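Local coordinates for NAD-dependent protein deacylase 2 (Archaeoglobus fulgidus, PDB 4TWJ) that removes acetyl groups from lysines of proteins such as the chromatin protein Alba, consuming NAD and releasing nicotinamide and 2''-O-acetyl-ADP-ribose, at residues S54-K57 / F63-F66; Y133-F138 / E146-R151; R161-L164 / L169-R172. All coordinates share one frame; numbering follows the deposited sequence.

Contact 1 (S54-K57 / F63-F66); sequences SGFK and FWEF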
ATOM      1  N   SER A  54      -4.782  20.791  -0.537  1.00 14.91           N
ATOM      2  CA  SER A  54      -5.414  22.039  -0.974  1.00 15.17           C
ATOM      3  C   SER A  54      -6.904  21.814  -1.246  1.00 14.66           C
ATOM      4  O   SER A  54      -7.736  22.660  -0.914  1.00 14.99           O
ATOM      5  CB  SER A  54      -4.714  22.618  -2.210  1.00 15.78           C
ATOM      6  OG  SER A  54      -4.704  21.693  -3.281  1.00 16.80           O
ATOM      7  N   GLY A  55      -7.235  20.668  -1.837  1.00 14.26           N
ATOM      8  CA  GLY A  55      -8.628  20.295  -2.076  1.00 14.17           C
ATOM      9  C   GLY A  55      -9.398  20.124  -0.780  1.00 13.97           C
ATOM     10  O   GLY A  55     -10.519  20.632  -0.633  1.00 14.38           O
ATOM     11  N   PHE A  56      -8.798  19.410   0.167  1.00 13.70           N
ATOM     12  CA  PHE A  56      -9.430  19.188   1.469  1.00 13.68           C
ATOM     13  C   PHE A  56      -9.689  20.498   2.217  1.00 14.21           C
ATOM     14  O   PHE A  56     -10.736  20.658   2.847  1.00 14.22           O
ATOM     15  CB  PHE A  56      -8.579  18.257   2.342  1.00 13.31           C
ATOM     16  CG  PHE A  56      -9.255  17.859   3.620  1.00 13.05           C
ATOM     17  CD1 PHE A  56     -10.097  16.756   3.661  1.00 13.01           C
ATOM     18  CD2 PHE A  56      -9.070  18.600   4.776  1.00 13.13           C
ATOM     19  CE1 PHE A  56     -10.733  16.396   4.834  1.00 12.89           C
ATOM     20  CE2 PHE A  56      -9.708  18.244   5.956  1.00 13.14           C
ATOM     21  CZ  PHE A  56     -10.539  17.143   5.982  1.00 12.90           C
ATOM     22  N   LYS A  57      -8.736  21.427   2.154  1.00 14.93           N
ATOM     23  CA  LYS A  57      -8.875  22.717   2.834  1.00 15.76           C
ATOM     24  C   LYS A  57      -9.952  23.590   2.194  1.00 15.56           C
ATOM     25  O   LYS A  57     -10.596  24.381   2.879  1.00 15.76           O
ATOM     26  CB  LYS A  57      -7.535  23.463   2.871  1.00 16.82           C
ATOM     27  CG  LYS A  57      -6.529  22.833   3.822  1.00 18.10           C
ATOM     28  CD  LYS A  57      -5.127  23.400   3.658  1.00 19.41           C
ATOM     29  CE  LYS A  57      -4.966  24.761   4.309  1.00 20.49           C
ATOM     30  NZ  LYS A  57      -3.521  25.115   4.411  1.00 21.37           N
ATOM     31  N   PHE A  63     -13.928  15.582  -0.344  1.00 13.57           N
ATOM     32  CA  PHE A  63     -13.072  14.456   0.005  1.00 13.43           C
ATOM     33  C   PHE A  63     -13.890  13.305   0.587  1.00 13.12           C
ATOM     34  O   PHE A  63     -13.703  12.146   0.217  1.00 13.03           O
ATOM     35  CB  PHE A  63     -11.992  14.875   1.010  1.00 13.71           C
ATOM     36  CG  PHE A  63     -11.284  13.715   1.644  1.00 14.03           C
ATOM     37  CD1 PHE A  63     -10.237  13.082   0.990  1.00 14.33           C
ATOM     38  CD2 PHE A  63     -11.682  13.237   2.886  1.00 14.37           C
ATOM     39  CE1 PHE A  63      -9.594  12.004   1.563  1.00 14.42           C
ATOM     40  CE2 PHE A  63     -11.044  12.154   3.463  1.00 14.66           C
ATOM     41  CZ  PHE A  63      -9.997  11.537   2.802  1.00 14.71           C
ATOM     42  N   TRP A  64     -14.792  13.625   1.507  1.00 12.95           N
ATOM     43  CA  TRP A  64     -15.583  12.587   2.160  1.00 12.94           C
ATOM     44  C   TRP A  64     -16.601  11.931   1.218  1.00 13.48           C
ATOM     45  O   TRP A  64     -16.795  10.718   1.271  1.00 13.70           O
ATOM     46  CB  TRP A  64     -16.248  13.137   3.424  1.00 12.60           C
ATOM     47  CG  TRP A  64     -15.273  13.261   4.558  1.00 12.20           C
ATOM     48  CD1 TRP A  64     -14.873  14.403   5.192  1.00 12.02           C
ATOM     49  CD2 TRP A  64     -14.554  12.189   5.172  1.00 12.13           C
ATOM     50  NE1 TRP A  64     -13.960  14.103   6.179  1.00 11.91           N
ATOM     51  CE2 TRP A  64     -13.748  12.749   6.184  1.00 12.01           C
ATOM     52  CE3 TRP A  64     -14.527  10.806   4.972  1.00 12.25           C
ATOM     53  CZ2 TRP A  64     -12.914  11.973   6.987  1.00 12.16           C
ATOM     54  CZ3 TRP A  64     -13.711  10.036   5.771  1.00 12.25           C
ATOM     55  CH2 TRP A  64     -12.912  10.622   6.771  1.00 12.25           C
ATOM     56  N   GLU A  65     -17.237  12.720   0.359  1.00 14.35           N
ATOM     57  CA  GLU A  65     -18.167  12.166  -0.632  1.00 15.03           C
ATOM     58  C   GLU A  65     -17.424  11.278  -1.637  1.00 15.46           C
ATOM     59  O   GLU A  65     -17.924  10.232  -2.039  1.00 15.29           O
ATOM     60  CB  GLU A  65     -18.923  13.285  -1.362  1.00 15.70           C
ATOM     61  CG  GLU A  65     -19.851  14.104  -0.470  1.00 16.20           C
ATOM     62  CD  GLU A  65     -21.089  13.351  -0.017  1.00 16.99           C
ATOM     63  OE1 GLU A  65     -21.732  13.799   0.962  1.00 17.31           O
ATOM     64  OE2 GLU A  65     -21.432  12.320  -0.633  1.00 18.05           O
ATOM     65  N   PHE A  66     -16.221  11.694  -2.024  1.00 16.18           N
ATOM     66  CA  PHE A  66     -15.370  10.878  -2.888  1.00 17.04           C
ATOM     67  C   PHE A  66     -15.011   9.557  -2.203  1.00 17.03           C
ATOM     68  O   PHE A  66     -15.073   8.498  -2.822  1.00 17.48           O
ATOM     69  CB  PHE A  66     -14.103  11.645  -3.271  1.00 17.59           C
ATOM     70  CG  PHE A  66     -13.094  10.820  -4.017  1.00 18.64           C
ATOM     71  CD1 PHE A  66     -13.350  10.395  -5.315  1.00 19.47           C
ATOM     72  CD2 PHE A  66     -11.888  10.468  -3.423  1.00 19.54           C
ATOM     73  CE1 PHE A  66     -12.420   9.634  -6.008  1.00 20.10           C
ATOM     74  CE2 PHE A  66     -10.952   9.708  -4.111  1.00 19.99           C
ATOM     75  CZ  PHE A  66     -11.221   9.289  -5.405  1.00 20.01           C
TER

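Contact 2 (Y133-F138 / E146-R151); sequences YDWSEF and EIPRCR. With ZN (zinc ion), chain C; GOL (glycerol), chain I.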
ATOM      1  N   TYR A 133     -10.024  11.423  16.938  1.00 14.06           N
ATOM      2  CA  TYR A 133     -11.062  10.411  16.761  1.00 13.63           C
ATOM      3  C   TYR A 133     -10.490   9.092  16.277  1.00 13.61           C
ATOM      4  O   TYR A 133      -9.445   9.059  15.621  1.00 13.58           O
ATOM      5  CB  TYR A 133     -12.090  10.871  15.724  1.00 13.31           C
ATOM      6  CG  TYR A 133     -12.850  12.102  16.131  1.00 13.01           C
ATOM      7  CD1 TYR A 133     -12.378  13.373  15.814  1.00 13.02           C
ATOM      8  CD2 TYR A 133     -14.040  11.999  16.843  1.00 13.08           C
ATOM      9  CE1 TYR A 133     -13.071  14.506  16.199  1.00 12.99           C
ATOM     10  CE2 TYR A 133     -14.737  13.123  17.231  1.00 12.98           C
ATOM     11  CZ  TYR A 133     -14.252  14.372  16.913  1.00 13.10           C
ATOM     12  OH  TYR A 133     -14.956  15.484  17.313  1.00 13.55           O
ATOM     13  N   ASP A 134     -11.202   8.013  16.595  1.00 13.71           N
ATOM     14  CA  ASP A 134     -11.009   6.719  15.961  1.00 14.35           C
ATOM     15  C   ASP A 134     -12.043   6.565  14.859  1.00 13.76           C
ATOM     16  O   ASP A 134     -13.171   7.050  14.985  1.00 13.24           O
ATOM     17  CB  ASP A 134     -11.201   5.588  16.969  1.00 15.16           C
ATOM     18  CG  ASP A 134     -10.187   5.621  18.083  1.00 16.32           C
ATOM     19  OD1 ASP A 134     -10.588   5.473  19.253  1.00 18.28           O
ATOM     20  OD2 ASP A 134      -8.986   5.795  17.799  1.00 17.46           O
ATOM     21  N   TRP A 135     -11.666   5.866  13.794  1.00 13.68           N
ATOM     22  CA  TRP A 135     -12.563   5.620  12.664  1.00 13.80           C
ATOM     23  C   TRP A 135     -13.862   4.919  13.079  1.00 13.48           C
ATOM     24  O   TRP A 135     -14.916   5.168  12.497  1.00 13.03           O
ATOM     25  CB  TRP A 135     -11.841   4.804  11.592  1.00 14.30           C
ATOM     26  CG  TRP A 135     -12.663   4.511  10.377  1.00 15.13           C
ATOM     27  CD1 TRP A 135     -12.947   3.283   9.864  1.00 15.54           C
ATOM     28  CD2 TRP A 135     -13.309   5.463   9.522  1.00 15.49           C
ATOM     29  NE1 TRP A 135     -13.726   3.404   8.741  1.00 16.00           N
ATOM     30  CE2 TRP A 135     -13.963   4.733   8.507  1.00 15.72           C
ATOM     31  CE3 TRP A 135     -13.395   6.859   9.512  1.00 15.91           C
ATOM     32  CZ2 TRP A 135     -14.700   5.353   7.492  1.00 16.02           C
ATOM     33  CZ3 TRP A 135     -14.129   7.475   8.504  1.00 16.21           C
ATOM     34  CH2 TRP A 135     -14.770   6.720   7.509  1.00 15.99           C
ATOM     35  N   SER A 136     -13.778   4.064  14.096  1.00 13.59           N
ATOM     36  CA  SER A 136     -14.953   3.380  14.648  1.00 13.81           C
ATOM     37  C   SER A 136     -16.070   4.337  15.076  1.00 13.66           C
ATOM     38  O   SER A 136     -17.234   3.938  15.134  1.00 14.04           O
ATOM     39  CB  SER A 136     -14.551   2.509  15.840  1.00 14.12           C
ATOM     40  OG  SER A 136     -14.038   3.296  16.899  1.00 14.71           O
ATOM     41  N   GLU A 137     -15.712   5.584  15.380  1.00 13.52           N
ATOM     42  CA  GLU A 137     -16.684   6.594  15.803  1.00 13.67           C
ATOM     43  C   GLU A 137     -17.503   7.150  14.635  1.00 13.70           C
ATOM     44  O   GLU A 137     -18.611   7.651  14.834  1.00 13.89           O
ATOM     45  CB  GLU A 137     -15.977   7.733  16.542  1.00 14.02           C
ATOM     46  CG  GLU A 137     -15.132   7.264  17.713  1.00 14.18           C
ATOM     47  CD  GLU A 137     -14.506   8.411  18.469  1.00 14.51           C
ATOM     48  OE1 GLU A 137     -15.259   9.150  19.125  1.00 14.87           O
ATOM     49  OE2 GLU A 137     -13.275   8.578  18.417  1.00 14.52           O
ATOM     50  N   PHE A 138     -16.962   7.065  13.420  1.00 13.46           N
ATOM     51  CA  PHE A 138     -17.597   7.658  12.241  1.00 13.40           C
ATOM     52  C   PHE A 138     -18.178   6.649  11.263  1.00 14.06           C
ATOM     53  O   PHE A 138     -19.015   7.006  10.435  1.00 14.11           O
ATOM     54  CB  PHE A 138     -16.580   8.499  11.469  1.00 12.99           C
ATOM     55  CG  PHE A 138     -16.164   9.751  12.175  1.00 12.63           C
ATOM     56  CD1 PHE A 138     -17.095  10.736  12.463  1.00 12.57           C
ATOM     57  CD2 PHE A 138     -14.836   9.968  12.514  1.00 12.50           C
ATOM     58  CE1 PHE A 138     -16.714  11.900  13.097  1.00 12.48           C
ATOM     59  CE2 PHE A 138     -14.452  11.132  13.146  1.00 12.49           C
ATOM     60  CZ  PHE A 138     -15.392  12.097  13.444  1.00 12.39           C
ATOM     61  N   GLU A 146     -23.431  10.078   5.827  1.00 17.41           N
ATOM     62  CA  GLU A 146     -23.283  11.237   6.699  1.00 17.36           C
ATOM     63  C   GLU A 146     -21.795  11.486   6.895  1.00 16.49           C
ATOM     64  O   GLU A 146     -21.093  10.637   7.437  1.00 15.95           O
ATOM     65  CB  GLU A 146     -23.999  11.001   8.022  1.00 18.24           C
ATOM     66  CG  GLU A 146     -25.512  11.116   7.880  1.00 19.29           C
ATOM     67  CD  GLU A 146     -26.290  10.381   8.953  1.00 20.28           C
ATOM     68  OE1 GLU A 146     -27.481  10.713   9.138  1.00 20.95           O
ATOM     69  OE2 GLU A 146     -25.727   9.471   9.603  1.00 21.72           O
ATOM     70  N   ILE A 147     -21.305  12.633   6.428  1.00 15.75           N
ATOM     71  CA  ILE A 147     -19.868  12.887   6.459  1.00 15.16           C
ATOM     72  C   ILE A 147     -19.392  13.101   7.893  1.00 14.45           C
ATOM     73  O   ILE A 147     -20.141  13.608   8.729  1.00 14.12           O
ATOM     74  CB  ILE A 147     -19.433  14.090   5.586  1.00 15.60           C
ATOM     75  CG1 ILE A 147     -20.016  15.405   6.112  1.00 15.99           C
ATOM     76  CG2 ILE A 147     -19.820  13.858   4.128  1.00 15.78           C
ATOM     77  CD1 ILE A 147     -19.260  16.628   5.645  1.00 16.35           C
ATOM     78  N   PRO A 148     -18.146  12.704   8.183  1.00 14.05           N
ATOM     79  CA  PRO A 148     -17.575  13.010   9.488  1.00 14.04           C
ATOM     80  C   PRO A 148     -17.637  14.506   9.799  1.00 14.14           C
ATOM     81  O   PRO A 148     -17.285  15.335   8.958  1.00 14.27           O
ATOM     82  CB  PRO A 148     -16.130  12.522   9.357  1.00 13.90           C
ATOM     83  CG  PRO A 148     -16.231  11.397   8.392  1.00 13.94           C
ATOM     84  CD  PRO A 148     -17.252  11.845   7.390  1.00 14.00           C
ATOM     85  N   ARG A 149     -18.131  14.823  10.992  1.00 14.21           N
ATOM     86  CA  ARG A 149     -18.169  16.182  11.513  1.00 14.70           C
ATOM     87  C   ARG A 149     -17.583  16.109  12.911  1.00 14.12           C
ATOM     88  O   ARG A 149     -17.756  15.107  13.602  1.00 13.77           O
ATOM     89  CB  ARG A 149     -19.608  16.695  11.597  1.00 15.65           C
ATOM     90  CG  ARG A 149     -20.308  16.892  10.262  1.00 16.78           C
ATOM     91  CD  ARG A 149     -19.922  18.188   9.575  1.00 17.42           C
ATOM     92  NE  ARG A 149     -20.279  19.377  10.356  1.00 18.19           N
ATOM     93  CZ  ARG A 149     -21.478  19.963  10.381  1.00 18.85           C
ATOM     94  NH1 ARG A 149     -22.502  19.499   9.660  1.00 19.03           N
ATOM     95  NH2 ARG A 149     -21.658  21.046  11.136  1.00 19.32           N
ATOM     96  N   CYS A 150     -16.900  17.163  13.336  1.00 13.91           N
ATOM     97  CA  CYS A 150     -16.365  17.196  14.691  1.00 14.26           C
ATOM     98  C   CYS A 150     -17.499  17.369  15.693  1.00 14.77           C
ATOM     99  O   CYS A 150     -18.260  18.331  15.613  1.00 14.71           O
ATOM    100  CB  CYS A 150     -15.383  18.333  14.843  1.00 14.09           C
ATOM    101  SG  CYS A 150     -14.634  18.432  16.482  1.00 14.08           S
ATOM    102  N   ARG A 151     -17.613  16.441  16.633  1.00 15.86           N
ATOM    103  CA  ARG A 151     -18.678  16.509  17.631  1.00 16.79           C
ATOM    104  C   ARG A 151     -18.459  17.654  18.621  1.00 17.19           C
ATOM    105  O   ARG A 151     -19.423  18.261  19.092  1.00 17.68           O
ATOM    106  CB  ARG A 151     -18.811  15.181  18.376  1.00 17.94           C
ATOM    107  CG  ARG A 151     -19.960  15.154  19.377  1.00 18.68           C
ATOM    108  CD  ARG A 151     -20.165  13.765  19.949  1.00 19.53           C
ATOM    109  NE  ARG A 151     -20.746  12.833  18.977  1.00 20.11           N
ATOM    110  CZ  ARG A 151     -22.022  12.438  18.946  1.00 20.62           C
ATOM    111  NH1 ARG A 151     -22.418  11.573  18.017  1.00 20.92           N
ATOM    112  NH2 ARG A 151     -22.910  12.881  19.829  1.00 21.12           N
TER
HETATM  113 ZN    ZN C 301     -13.404  20.389  16.213  1.00 15.18          ZN
HETATM  114  C1  GOL I 307     -20.224  12.377  15.566  1.00 35.39           C
HETATM  115  O1  GOL I 307     -19.795  13.165  14.449  1.00 36.00           O
HETATM  116  C2  GOL I 307     -19.099  11.448  16.038  1.00 35.28           C
HETATM  117  O2  GOL I 307     -18.456  12.004  17.193  1.00 34.31           O
HETATM  118  C3  GOL I 307     -19.609  10.062  16.426  1.00 34.99           C
HETATM  119  O3  GOL I 307     -20.453   9.506  15.412  1.00 35.72           O
HETATM  120  O   HOH W   1     -19.355   9.919   9.630  1.00 17.95           O

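Contact 3 (R161-L164 / L169-R172); sequences RVVL and LPQR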
ATOM      1  N   ARG A 161      -5.829  10.627   9.361  1.00 13.34           N
ATOM      2  CA  ARG A 161      -4.363  10.629   9.360  1.00 13.92           C
ATOM      3  C   ARG A 161      -3.828   9.860   8.151  1.00 13.95           C
ATOM      4  O   ARG A 161      -3.082   8.881   8.270  1.00 14.17           O
ATOM      5  CB  ARG A 161      -3.817  10.097  10.684  1.00 14.61           C
ATOM      6  CG  ARG A 161      -4.086  11.057  11.821  1.00 15.35           C
ATOM      7  CD  ARG A 161      -3.379  10.666  13.103  1.00 16.11           C
ATOM      8  NE  ARG A 161      -3.847  11.499  14.209  1.00 17.14           N
ATOM      9  CZ  ARG A 161      -3.603  11.263  15.496  1.00 18.09           C
ATOM     10  NH1 ARG A 161      -2.876  10.213  15.872  1.00 18.80           N
ATOM     11  NH2 ARG A 161      -4.087  12.088  16.417  1.00 18.65           N
ATOM     12  N   VAL A 162      -4.245  10.341   6.989  1.00 13.86           N
ATOM     13  CA  VAL A 162      -3.831   9.839   5.696  1.00 13.80           C
ATOM     14  C   VAL A 162      -3.008  10.945   5.063  1.00 13.60           C
ATOM     15  O   VAL A 162      -3.323  12.125   5.222  1.00 14.02           O
ATOM     16  CB  VAL A 162      -5.062   9.531   4.819  1.00 14.27           C
ATOM     17  CG1 VAL A 162      -4.685   9.360   3.351  1.00 14.51           C
ATOM     18  CG2 VAL A 162      -5.779   8.295   5.341  1.00 14.38           C
ATOM     19  N   VAL A 163      -1.952  10.566   4.356  1.00 12.73           N
ATOM     20  CA  VAL A 163      -1.173  11.521   3.586  1.00 12.42           C
ATOM     21  C   VAL A 163      -1.938  11.809   2.300  1.00 12.25           C
ATOM     22  O   VAL A 163      -2.078  10.931   1.451  1.00 12.27           O
ATOM     23  CB  VAL A 163       0.222  10.965   3.240  1.00 12.43           C
ATOM     24  CG1 VAL A 163       1.011  11.977   2.417  1.00 12.35           C
ATOM     25  CG2 VAL A 163       0.980  10.606   4.511  1.00 12.32           C
ATOM     26  N   LEU A 164      -2.449  13.031   2.167  1.00 12.36           N
ATOM     27  CA  LEU A 164      -3.086  13.457   0.930  1.00 12.42           C
ATOM     28  C   LEU A 164      -2.018  13.970  -0.018  1.00 12.37           C
ATOM     29  O   LEU A 164      -0.910  14.297   0.406  1.00 11.69           O
ATOM     30  CB  LEU A 164      -4.103  14.568   1.197  1.00 12.80           C
ATOM     31  CG  LEU A 164      -5.243  14.190   2.140  1.00 12.97           C
ATOM     32  CD1 LEU A 164      -6.159  15.386   2.357  1.00 13.11           C
ATOM     33  CD2 LEU A 164      -6.016  13.003   1.598  1.00 13.08           C
ATOM     34  N   LEU A 169       5.329  12.804   3.843  1.00 13.76           N
ATOM     35  CA  LEU A 169       5.028  11.511   4.448  1.00 13.73           C
ATOM     36  C   LEU A 169       5.527  11.484   5.885  1.00 14.19           C
ATOM     37  O   LEU A 169       6.426  12.250   6.238  1.00 14.49           O
ATOM     38  CB  LEU A 169       5.681  10.374   3.660  1.00 13.54           C
ATOM     39  CG  LEU A 169       4.927   9.910   2.413  1.00 13.46           C
ATOM     40  CD1 LEU A 169       4.789  11.012   1.377  1.00 13.48           C
ATOM     41  CD2 LEU A 169       5.628   8.696   1.824  1.00 13.42           C
ATOM     42  N   PRO A 170       4.955  10.594   6.715  1.00 14.87           N
ATOM     43  CA  PRO A 170       5.465  10.446   8.077  1.00 15.31           C
ATOM     44  C   PRO A 170       6.937  10.035   8.053  1.00 15.85           C
ATOM     45  O   PRO A 170       7.307   9.081   7.362  1.00 15.69           O
ATOM     46  CB  PRO A 170       4.576   9.350   8.681  1.00 15.44           C
ATOM     47  CG  PRO A 170       3.942   8.662   7.525  1.00 15.51           C
ATOM     48  CD  PRO A 170       3.822   9.693   6.448  1.00 15.13           C
ATOM     49  N   GLN A 171       7.762  10.768   8.794  1.00 16.48           N
ATOM     50  CA  GLN A 171       9.216  10.668   8.667  1.00 17.15           C
ATOM     51  C   GLN A 171       9.787   9.343   9.157  1.00 16.60           C
ATOM     52  O   GLN A 171      10.661   8.766   8.503  1.00 16.59           O
ATOM     53  CB  GLN A 171       9.888  11.823   9.405  1.00 18.39           C
ATOM     54  CG  GLN A 171       9.620  13.170   8.760  1.00 19.73           C
ATOM     55  CD  GLN A 171      10.217  14.328   9.528  1.00 21.47           C
ATOM     56  OE1 GLN A 171      10.851  14.147  10.571  1.00 23.53           O
ATOM     57  NE2 GLN A 171      10.023  15.530   9.010  1.00 22.41           N
ATOM     58  N   ARG A 172       9.301   8.867  10.301  1.00 16.16           N
ATOM     59  CA  ARG A 172       9.776   7.602  10.860  1.00 15.85           C
ATOM     60  C   ARG A 172       9.472   6.452   9.909  1.00 15.45           C
ATOM     61  O   ARG A 172      10.339   5.627   9.631  1.00 15.31           O
ATOM     62  CB  ARG A 172       9.140   7.334  12.227  1.00 16.32           C
TER

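Contact 1 (S54-K57 / F63-F66)
F56 and F63 meet where two consecutive helices, 53-58 and 60-73, turn against each other in the helical module of the sirtuin small domain, beside the zinc module. The helices follow one another almost directly, and F56 and F63 are the residues at which their backbones come closest, with CA atoms 6.1 Å apart.

The aromatic pairing is an offset edge-to-face stack. F56 presents the CD1-CE1 edge of its ring to the face of F63; the centroids lie 5.6 Å apart and the planes stand at 75°. With CG anti to the backbone N (chi1 -173°), the F56 ring swings across toward the second helix although its CB does not point there.

Aliphatic packing continues the same edge. CD1 of F56 rests 3.8 Å from CB of F63, which lies near the plane of the F56 ring, so the phenyl rim abuts the root of its partner as well as its ring. Outside the pair, K159 and L127 touch F56, and a modified side chain of the bound peptide packs on F63, which places this helical corner beside the acyl-lysine substrate.

W64 adds a third aromatic. Within its own helix it receives CE2 of F63 over the centre of one indole face, 3.7 Å above the plane. Its N-H is spent on the carbonyl of V158, in the neighbouring strand 158-162, a bond likely to limit turning of the indole. Toward the first helix the indole offers just NE1, which lies near the plane of the F56 ring, 4.2 Å from CE1 of F56.

Contact 2 (Y133-F138 / E146-R151)
The hydroxyl of Y133 reaches a zinc ligand: its OH lies 3.1 Å from SG of C150 and accepts a hydrogen bond of 2.9 Å from the backbone N of R151. That bond is bent, 134° at the hydrogen. The sulfur sits at the rim of the phenol, near its plane, in a sulfur-aromatic contact, while binding zinc at 2.3 Å. C126, C129 and C153 complete the four-cysteine site characteristic of the sirtuin zinc module, whose antiparallel sheet has strand 132-134 at one edge. A phenylalanine in place of Y133 would probably leave the R151 amide without its acceptor and the loop around the zinc ligand less firmly set.

Farther along, P148 covers one face of the F138 ring in a CH-pi contact, its CB 3.8 Å from the ring centroid and 15° off the normal. F138 CG, anti to its own carbonyl carbon (chi1 -70°), turns the ring so that its edge meets the chain beyond the proline, with CE1 3.4 Å from O of R149. CZ of F138 in turn stands over the rim of one Y133 face. Glycerol, probably from the crystallisation liquor, bridges the segments through E137 O, R149 O and NE of R151. A water lies between F138 O and E146 O, 2.9 Å from the latter.

Contact 3 (R161-L164 / L169-R172)
V163 packs against L169 and P170 in a small apolar contact between two stretches of loop, about 13 Å from the centre of the chain. The first runs off the end of strand 158-162, an edge strand of the three-stranded antiparallel sheet of the zinc module; the second leads into helix 171-182, with P170 at its N-cap position. The contact thus closes a short connection by which the chain passes from the zinc-binding part of the sirtuin to a helix that precedes strand 186-190 of the Rossmann-like parallel sheet.

The two methyl groups of V163 divide the work. CG1, anti to the backbone N (chi1 179°), meets the CD1 branch of L169 at 4.0 Å, the two side chains crossing at about a right angle. CG2, placed beside the backbone N, lies 3.6 Å from CD of P170, the ring carbon bonded to the proline nitrogen, and also comes within 4.1 Å of CA of L169. One branch therefore packs on a side-chain end and the other on the backbone and proline ring. V163 CB points at the opposing segment, whereas L169 bends its end inward to meet it.

V163 and L169 also touch the bound peptide. The carbonyl O of V163 is hydrogen-bonded to a modified side chain of the peptide, L169 packs on such a side chain too, and the V163 backbone pairs with H118, the predicted proton acceptor.

Contact across the two segments is wholly between carbon atoms, and only about 106 Å² is buried. The valine methyls contribute shape and van der Waals contact but no directional bond, and the polar work of V163 falls to its carbonyl, which is bonded to the peptide.

Contacts 1 and 3 are small and buried, and both are apolar: rings edge to face in the one, aliphatic branches in the other. Contact 2 is larger and only partly buried, and it alone adds polar bonds, water and a metal ligand. Contacts 1 and 2 share the small domain, contact 1 in its helical and contact 2 in its zinc module, and touch mainly through W64, packed on P148, I147 and W135; contact 1 also meets contact 3 through L164. Contacts 2 and 3 do not touch, their nearest atoms being about 6 Å apart, yet both reach the antiparallel sheet, at strands 132-134 and 158-162. The bound peptide packs on residues of all three contacts.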